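Local coordinates for protein eukaryotic translation initiation factor 4 gamma 2 (Homo sapiens, PDB 4IUL) that probably acts in translation initiation as an eIF4G-family scaffold, with a HEAT-repeat MIF4G domain that interacts with eIF4A, at residues Phe23-Val26 with Arg27-Asn31; Ser105-Phe108 with Arg109-Leu112; Ile150-Leu153 with Gly154-Phe158. All blocks are in the same frame, centred on the assembly; numbering follows the deposited sequence.

Contact 1 of 3, residues Phe23-Val26 with Arg27-Asn31. With SO4 (sulfate ion), chain C.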
loop_
_atom_site.group_PDB
_atom_site.type_symbol
_atom_site.label_atom_id
_atom_site.label_comp_id
_atom_site.label_asym_id
_atom_site.label_seq_id
_atom_site.Cartn_x
_atom_site.Cartn_y
_atom_site.Cartn_z
ATOM N N PHE A 23 -0.610 -16.090 -17.351
ATOM C CA PHE A 23 -0.411 -14.702 -16.979
ATOM C C PHE A 23 -1.322 -13.773 -17.781
ATOM O O PHE A 23 -1.808 -12.776 -17.242
ATOM C CB PHE A 23 1.070 -14.331 -17.142
ATOM C CG PHE A 23 1.968 -14.995 -16.129
ATOM C CD1 PHE A 23 3.240 -15.444 -16.484
ATOM C CD2 PHE A 23 1.537 -15.179 -14.812
ATOM C CE1 PHE A 23 4.070 -16.072 -15.553
ATOM C CE2 PHE A 23 2.357 -15.804 -13.866
ATOM C CZ PHE A 23 3.630 -16.254 -14.238
ATOM N N ARG A 24 -1.565 -14.090 -19.058
ATOM C CA ARG A 24 -2.469 -13.258 -19.862
ATOM C C ARG A 24 -3.885 -13.402 -19.281
ATOM O O ARG A 24 -4.670 -12.446 -19.258
ATOM C CB ARG A 24 -2.479 -13.680 -21.350
ATOM C CG ARG A 24 -1.150 -13.460 -22.103
ATOM C CD ARG A 24 -1.317 -13.490 -23.639
ATOM N NE ARG A 24 -1.778 -14.780 -24.156
ATOM C CZ ARG A 24 -1.015 -15.863 -24.307
ATOM N NH1 ARG A 24 0.274 -15.838 -23.986
ATOM N NH2 ARG A 24 -1.544 -16.985 -24.787
ATOM N N LYS A 25 -4.202 -14.602 -18.802
ATOM C CA LYS A 25 -5.515 -14.860 -18.210
ATOM C C LYS A 25 -5.683 -14.110 -16.887
ATOM O O LYS A 25 -6.758 -13.578 -16.595
ATOM C CB LYS A 25 -5.691 -16.354 -17.969
ATOM C CG LYS A 25 -7.050 -16.756 -17.435
ATOM C CD LYS A 25 -7.072 -18.266 -17.232
ATOM C CE LYS A 25 -8.421 -18.886 -17.552
ATOM N NZ LYS A 25 -8.292 -20.368 -17.549
ATOM N N VAL A 26 -4.621 -14.071 -16.084
ATOM C CA VAL A 26 -4.686 -13.374 -14.805
ATOM C C VAL A 26 -4.954 -11.890 -15.020
ATOM O O VAL A 26 -5.746 -11.282 -14.294
ATOM C CB VAL A 26 -3.387 -13.564 -13.995
ATOM C CG1 VAL A 26 -3.387 -12.646 -12.772
ATOM C CG2 VAL A 26 -3.275 -15.013 -13.547
ATOM N N ARG A 27 -4.298 -11.312 -16.024
ATOM C CA ARG A 27 -4.480 -9.904 -16.355
ATOM C C ARG A 27 -5.948 -9.628 -16.704
ATOM O O ARG A 27 -6.520 -8.636 -16.253
ATOM C CB ARG A 27 -3.573 -9.511 -17.532
ATOM C CG ARG A 27 -3.792 -8.093 -18.059
ATOM C CD ARG A 27 -3.636 -7.040 -16.967
ATOM N NE ARG A 27 -3.818 -5.679 -17.476
ATOM C CZ ARG A 27 -3.717 -4.577 -16.731
ATOM N NH1 ARG A 27 -3.432 -4.664 -15.437
ATOM N NH2 ARG A 27 -3.911 -3.383 -17.280
ATOM N N GLY A 28 -6.546 -10.498 -17.514
ATOM C CA GLY A 28 -7.947 -10.327 -17.877
ATOM C C GLY A 28 -8.840 -10.327 -16.640
ATOM O O GLY A 28 -9.692 -9.456 -16.477
ATOM N N ILE A 29 -8.639 -11.307 -15.764
ATOM C CA ILE A 29 -9.405 -11.421 -14.525
ATOM C C ILE A 29 -9.319 -10.135 -13.691
ATOM O O ILE A 29 -10.332 -9.619 -13.216
ATOM C CB ILE A 29 -8.884 -12.606 -13.677
ATOM C CG1 ILE A 29 -9.175 -13.921 -14.401
ATOM C CG2 ILE A 29 -9.534 -12.599 -12.300
ATOM C CD1 ILE A 29 -8.650 -15.148 -13.684
ATOM N N LEU A 30 -8.106 -9.622 -13.510
ATOM C CA LEU A 30 -7.914 -8.407 -12.740
ATOM C C LEU A 30 -8.636 -7.232 -13.388
ATOM O O LEU A 30 -9.174 -6.369 -12.692
ATOM C CB LEU A 30 -6.421 -8.082 -12.620
ATOM C CG LEU A 30 -5.556 -9.037 -11.799
ATOM C CD1 LEU A 30 -4.094 -8.609 -11.901
ATOM C CD2 LEU A 30 -6.015 -9.027 -10.350
ATOM N N ASN A 31 -8.639 -7.193 -14.719
ATOM C CA ASN A 31 -9.298 -6.102 -15.425
ATOM C C ASN A 31 -10.789 -6.008 -15.108
ATOM O O ASN A 31 -11.295 -4.924 -14.815
ATOM C CB ASN A 31 -9.108 -6.226 -16.943
ATOM C CG ASN A 31 -7.744 -5.736 -17.409
ATOM O OD1 ASN A 31 -7.110 -4.903 -16.755
ATOM N ND2 ASN A 31 -7.297 -6.233 -18.561
HETATM S S SO4 C . -4.528 -4.452 -20.914
HETATM O O1 SO4 C . -5.051 -3.627 -19.811
HETATM O O2 SO4 C . -3.804 -5.617 -20.368
HETATM O O3 SO4 C . -5.650 -4.918 -21.750
HETATM O O4 SO4 C . -3.603 -3.645 -21.730
#
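The guanidinium of Arg-27, whose backbone N bonds back to Phe-23 O, has one face under an amide oxygen and one edge against a sulfate. On the face, Asn-31 OD1 stands 3.3 Å above the plane and over its centre, one turn further along the helix. At the edge, the sulfur of the sulfate, an ion probably from the crystallisation liquor, lies in the guanidinium plane. Arg-27 NE donates to sulfate O2 at 2.9 Å in a fairly straight bond (159° at the hydrogen). Arg-27 NH2 donates to sulfate O1 at 2.8 Å. A further bond from Arg-27 NE to sulfate O1, at 3.3 Å, is weak. Two N-H groups of one edge thus meet two sulfate oxygens, which fixes the rotation of the plane. The torsions explain the reach: CG leaves anti to the backbone N (chi1 174°), a bend at chi2 (56°) follows, and the rest of the chain runs extended to the anion. NH2 also forms a salt bridge with Glu-69, while Asn-31 OD1 accepts from Lys-66. A leucine in place of Arg-27 would probably leave Glu-69 without its positive mate, the sulfate without this two-nitrogen grip and Asn-31 OD1 without the guanidinium face it lies over. Backbone bonds from residue i+4 to residue i run through the whole stretch, among them Leu-30 N to Val-26 O at 3.0 Å. On the apolar side Val-26 and Leu-30 lie side by side and point the same way, Val-26 CG1 4.2 Å from Leu-30 CD1. This ridge of helix 13-31 packs on its neighbours: Val-26 and Leu-30 both reach Leu-62 of helix 53-69, while Val-26 meets Leu-45 and Ile-29 meets Leu-41 of helix 38-48.

Contact 2 of 3, residues Ser105-Phe108 with Arg109-Leu112. With SO4 (sulfate ion), chain D.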
loop_
_atom_site.group_PDB
_atom_site.type_symbol
_atom_site.label_atom_id
_atom_site.label_comp_id
_atom_site.label_asym_id
_atom_site.label_seq_id
_atom_site.Cartn_x
_atom_site.Cartn_y
_atom_site.Cartn_z
ATOM N N SER A 105 3.739 -18.394 7.898
ATOM C CA SER A 105 4.748 -17.813 7.035
ATOM C C SER A 105 4.798 -18.684 5.786
ATOM O O SER A 105 5.006 -19.895 5.882
ATOM C CB SER A 105 6.107 -17.820 7.737
ATOM O OG SER A 105 7.079 -17.146 6.958
ATOM N N THR A 106 4.595 -18.078 4.618
ATOM C CA THR A 106 4.608 -18.832 3.369
ATOM C C THR A 106 5.264 -18.087 2.209
ATOM O O THR A 106 5.583 -16.899 2.300
ATOM C CB THR A 106 3.184 -19.198 2.911
ATOM O OG1 THR A 106 2.487 -18.003 2.540
ATOM C CG2 THR A 106 2.415 -19.900 4.025
ATOM N N THR A 107 5.443 -18.816 1.111
ATOM C CA THR A 107 6.041 -18.296 -0.104
ATOM C C THR A 107 5.303 -17.032 -0.540
ATOM O O THR A 107 5.919 -15.976 -0.712
ATOM C CB THR A 107 5.968 -19.359 -1.235
ATOM O OG1 THR A 107 6.656 -20.544 -0.814
ATOM C CG2 THR A 107 6.613 -18.843 -2.516
ATOM N N PHE A 108 3.986 -17.139 -0.704
ATOM C CA PHE A 108 3.197 -15.998 -1.126
ATOM C C PHE A 108 3.450 -14.782 -0.241
ATOM O O PHE A 108 3.814 -13.715 -0.739
ATOM C CB PHE A 108 1.700 -16.301 -1.112
ATOM C CG PHE A 108 0.865 -15.189 -1.691
ATOM C CD1 PHE A 108 0.745 -15.040 -3.070
ATOM C CD2 PHE A 108 0.283 -14.233 -0.865
ATOM C CE1 PHE A 108 0.058 -13.947 -3.621
ATOM C CE2 PHE A 108 -0.403 -13.136 -1.404
ATOM C CZ PHE A 108 -0.514 -12.991 -2.784
ATOM N N ARG A 109 3.269 -14.953 1.068
ATOM C CA ARG A 109 3.458 -13.859 2.020
ATOM C C ARG A 109 4.817 -13.191 1.913
ATOM O O ARG A 109 4.908 -11.968 1.952
ATOM C CB ARG A 109 3.238 -14.344 3.462
ATOM C CG ARG A 109 1.772 -14.634 3.820
ATOM C CD ARG A 109 1.649 -15.104 5.262
ATOM N NE ARG A 109 0.295 -15.511 5.625
ATOM C CZ ARG A 109 -0.699 -14.670 5.903
ATOM N NH1 ARG A 109 -0.497 -13.362 5.863
ATOM N NH2 ARG A 109 -1.895 -15.141 6.229
ATOM N N ARG A 110 5.861 -14.000 1.778
ATOM C CA ARG A 110 7.232 -13.515 1.664
ATOM C C ARG A 110 7.488 -12.700 0.390
ATOM O O ARG A 110 8.109 -11.645 0.439
ATOM C CB ARG A 110 8.197 -14.709 1.719
ATOM C CG ARG A 110 9.618 -14.417 1.251
ATOM C CD ARG A 110 10.532 -15.625 1.447
ATOM N NE ARG A 110 10.298 -16.711 0.492
ATOM C CZ ARG A 110 10.699 -16.693 -0.777
ATOM N NH1 ARG A 110 10.447 -17.729 -1.574
ATOM N NH2 ARG A 110 11.356 -15.641 -1.252
ATOM N N LEU A 111 7.014 -13.182 -0.749
ATOM C CA LEU A 111 7.230 -12.459 -2.000
ATOM C C LEU A 111 6.379 -11.186 -2.110
ATOM O O LEU A 111 6.767 -10.235 -2.794
ATOM C CB LEU A 111 6.965 -13.381 -3.199
ATOM C CG LEU A 111 7.891 -14.602 -3.363
ATOM C CD1 LEU A 111 7.363 -15.497 -4.487
ATOM C CD2 LEU A 111 9.334 -14.160 -3.667
ATOM N N LEU A 112 5.230 -11.157 -1.435
ATOM C CA LEU A 112 4.368 -9.974 -1.483
ATOM C C LEU A 112 5.091 -8.816 -0.771
ATOM O O LEU A 112 5.208 -7.707 -1.303
ATOM C CB LEU A 112 3.023 -10.243 -0.783
ATOM C CG LEU A 112 1.771 -9.508 -1.286
ATOM C CD1 LEU A 112 0.735 -9.421 -0.168
ATOM C CD2 LEU A 112 2.127 -8.120 -1.760
HETATM S S SO4 D . 13.185 -16.896 -4.649
HETATM O O1 SO4 D . 14.582 -16.537 -4.343
HETATM O O2 SO4 D . 12.639 -17.728 -3.563
HETATM O O3 SO4 D . 12.387 -15.666 -4.778
HETATM O O4 SO4 D . 13.138 -17.653 -5.914
#
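Thr-106 is the N-cap of helix 107-127 in the HEAT-repeat MIF4G domain, and its side chain turns back to meet the backbone of Arg-109. OG1 sits between the backbone N and the carbonyl carbon (chi1 67°), the one staggered position flanked by both, and from there accepts from Arg-109 N. The capping bond is straight, 172° at the hydrogen, but weak, with 3.5 Å between Arg-109 N and Thr-106 OG1. Arg-109 carries its CG past the same hydroxyl, 3.7 Å from Thr-106 OG1, then extends to NE, which donates to Gln-104. Thr-107 directs OG1 away to accept from Phe-91 N in the preceding loop, whereas its CG2, anti to the backbone N, runs alongside Leu-111, 4.0 Å from CD1. Phe-108 and Leu-112 point the same way in similar fashion, Phe-108 CE2 to Leu-112 CD1 at 4.1 Å; the phenyl ring reaches Ile-60 of helix 53-69 and Leu-84 of helix 74-87. Arg-110 starts extended and bends at chi3 (74°), which folds its guanidinium back over Leu-111, whose CG lies 4.0 Å from that plane and offset toward the rim. Its NH1 forms a salt bridge with Asp-92. A sulfate, probably from the crystallisation liquor and also bonded by Lys-53 and Lys-57, meets the guanidinium edge: Arg-110 NH1 also donates to sulfate O2 at 3.0 Å, while the bond from Arg-110 NH2 to the same oxygen, 3.4 Å long, is weak.

Contact 3 of 3, residues Ile150-Leu153 with Gly154-Phe158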
loop_
_atom_site.group_PDB
_atom_site.type_symbol
_atom_site.label_atom_id
_atom_site.label_comp_id
_atom_site.label_asym_id
_atom_site.label_seq_id
_atom_site.Cartn_x
_atom_site.Cartn_y
_atom_site.Cartn_z
ATOM N N ILE A 150 1.212 11.554 -8.063
ATOM C CA ILE A 150 -0.074 10.879 -7.922
ATOM C C ILE A 150 0.098 9.357 -7.810
ATOM O O ILE A 150 -0.711 8.681 -7.175
ATOM C CB ILE A 150 -1.003 11.196 -9.111
ATOM C CG1 ILE A 150 -1.263 12.701 -9.184
ATOM C CG2 ILE A 150 -2.320 10.463 -8.954
ATOM C CD1 ILE A 150 -2.114 13.127 -10.376
ATOM N N LYS A 151 1.147 8.816 -8.426
ATOM C CA LYS A 151 1.405 7.381 -8.354
ATOM C C LYS A 151 1.864 7.001 -6.949
ATOM O O LYS A 151 1.475 5.962 -6.422
ATOM C CB LYS A 151 2.481 6.965 -9.365
ATOM C CG LYS A 151 2.028 6.983 -10.826
ATOM C CD LYS A 151 0.807 6.096 -11.039
ATOM C CE LYS A 151 0.398 6.039 -12.504
ATOM N NZ LYS A 151 0.092 7.379 -13.069
ATOM N N MET A 152 2.689 7.857 -6.354
ATOM C CA MET A 152 3.219 7.632 -5.015
ATOM C C MET A 152 2.096 7.555 -3.984
ATOM O O MET A 152 2.142 6.728 -3.070
ATOM C CB MET A 152 4.184 8.759 -4.638
ATOM C CG MET A 152 4.905 8.566 -3.310
ATOM S SD MET A 152 6.137 7.231 -3.357
ATOM C CE MET A 152 5.159 5.832 -2.760
ATOM N N LEU A 153 1.089 8.412 -4.123
ATOM C CA LEU A 153 -0.025 8.398 -3.179
ATOM C C LEU A 153 -0.838 7.121 -3.339
ATOM O O LEU A 153 -1.291 6.534 -2.354
ATOM C CB LEU A 153 -0.916 9.629 -3.371
ATOM C CG LEU A 153 -0.172 10.950 -3.144
ATOM C CD1 LEU A 153 -1.150 12.131 -3.180
ATOM C CD2 LEU A 153 0.534 10.892 -1.803
ATOM N N GLY A 154 -1.026 6.697 -4.584
ATOM C CA GLY A 154 -1.759 5.474 -4.830
ATOM C C GLY A 154 -1.001 4.309 -4.211
ATOM O O GLY A 154 -1.606 3.394 -3.650
ATOM N N ASN A 155 0.328 4.349 -4.301
ATOM C CA ASN A 155 1.161 3.288 -3.740
ATOM C C ASN A 155 0.992 3.229 -2.225
ATOM O O ASN A 155 0.819 2.150 -1.651
ATOM C CB ASN A 155 2.640 3.519 -4.078
ATOM C CG ASN A 155 3.481 2.260 -3.913
ATOM O OD1 ASN A 155 2.972 1.207 -3.534
ATOM N ND2 ASN A 155 4.777 2.364 -4.201
ATOM N N ILE A 156 1.034 4.394 -1.581
ATOM C CA ILE A 156 0.892 4.468 -0.133
ATOM C C ILE A 156 -0.475 3.978 0.358
ATOM O O ILE A 156 -0.556 3.298 1.380
ATOM C CB ILE A 156 1.149 5.902 0.370
ATOM C CG1 ILE A 156 2.624 6.255 0.134
ATOM C CG2 ILE A 156 0.804 6.013 1.849
ATOM C CD1 ILE A 156 2.983 7.673 0.474
ATOM N N LYS A 157 -1.536 4.310 -0.375
ATOM C CA LYS A 157 -2.890 3.892 -0.011
ATOM C C LYS A 157 -3.045 2.369 -0.074
ATOM O O LYS A 157 -3.746 1.772 0.748
ATOM C CB LYS A 157 -3.907 4.556 -0.942
ATOM C CG LYS A 157 -5.364 4.174 -0.701
ATOM C CD LYS A 157 -6.270 4.853 -1.736
ATOM C CE LYS A 157 -7.733 4.435 -1.600
ATOM N NZ LYS A 157 -8.268 4.758 -0.242
ATOM N N PHE A 158 -2.398 1.739 -1.051
ATOM C CA PHE A 158 -2.473 0.286 -1.184
ATOM C C PHE A 158 -1.703 -0.371 -0.030
ATOM O O PHE A 158 -2.132 -1.391 0.518
ATOM C CB PHE A 158 -1.912 -0.151 -2.548
ATOM C CG PHE A 158 -2.003 -1.635 -2.802
ATOM C CD1 PHE A 158 -3.178 -2.331 -2.538
ATOM C CD2 PHE A 158 -0.908 -2.338 -3.301
ATOM C CE1 PHE A 158 -3.262 -3.716 -2.764
ATOM C CE2 PHE A 158 -0.984 -3.711 -3.529
ATOM C CZ PHE A 158 -2.163 -4.401 -3.259
#
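Asn-155 N donates to Lys-151 O at 2.9 Å, the shortest of four consecutive i+4 to i backbone bonds that identify this stretch as regular alpha-helix. It belongs to helix 141-163 of the HEAT-repeat MIF4G domain. Gly-154 N to Ile-150 O is the longest of the four, at 3.3 Å, while Ile-156 N to Met-152 O and Lys-157 N to Leu-153 O are both 3.0 Å. The side-chain part of the contact rests on Met-152. Its CG starts anti to the backbone N (chi1 -174°), and bends at chi2 (70°) and chi3 carry the terminal methyl forward onto the next turn, although CB leads away from it. That methyl lies across Asn-155, with Met-152 CE 3.7 Å from Asn-155 CB and further contact with the amide nitrogen, and it also touches Ile-156. One methyl group therefore bridges a polar and an aliphatic residue. The neighbours divide by helix: Met-152 reaches Phe-120, and Asn-155 reaches Glu-119 and Arg-123, all on helix 107-127. Ile-156 instead turns to Cys-176 and Leu-180 of helix 170-181 and to Ile-202 of helix 193-210, with Leu-153 sharing Leu-180. The stretch thus joins helix 107-127 to helices 170-181 and 193-210. Ile-156 carries CG1 beside its backbone N (chi1 -67°), which lays this carbon against the turn before it, Ile-156 CG1 being 3.3 Å from Met-152 O and 3.9 Å from Met-152 CE.

How the contacts relate
Contacts 1 and 3 lie within helices, and contact 2 at the start of one; they follow in series along the chain, and none touches another. Centres are 21 Å apart for contacts 1 and 2 and 22 Å for the other pairs, with nearest atoms about 10 Å (contacts 1 and 2), 9 Å (1 and 3) and 6 Å (2 and 3) apart. Helix 53-69 packs against both contact 1 and contact 2, helix 74-87 against contacts 2 and 3, and helix 107-127, which contains contact 2, also flanks contact 3. Contact 3 is the most central, its centre about 7 Å from the chain centre against 21 and 16 Å. The two sulfates are bound separately, one at Arg-27, the other at Arg-110 with Lys-53 and Lys-57.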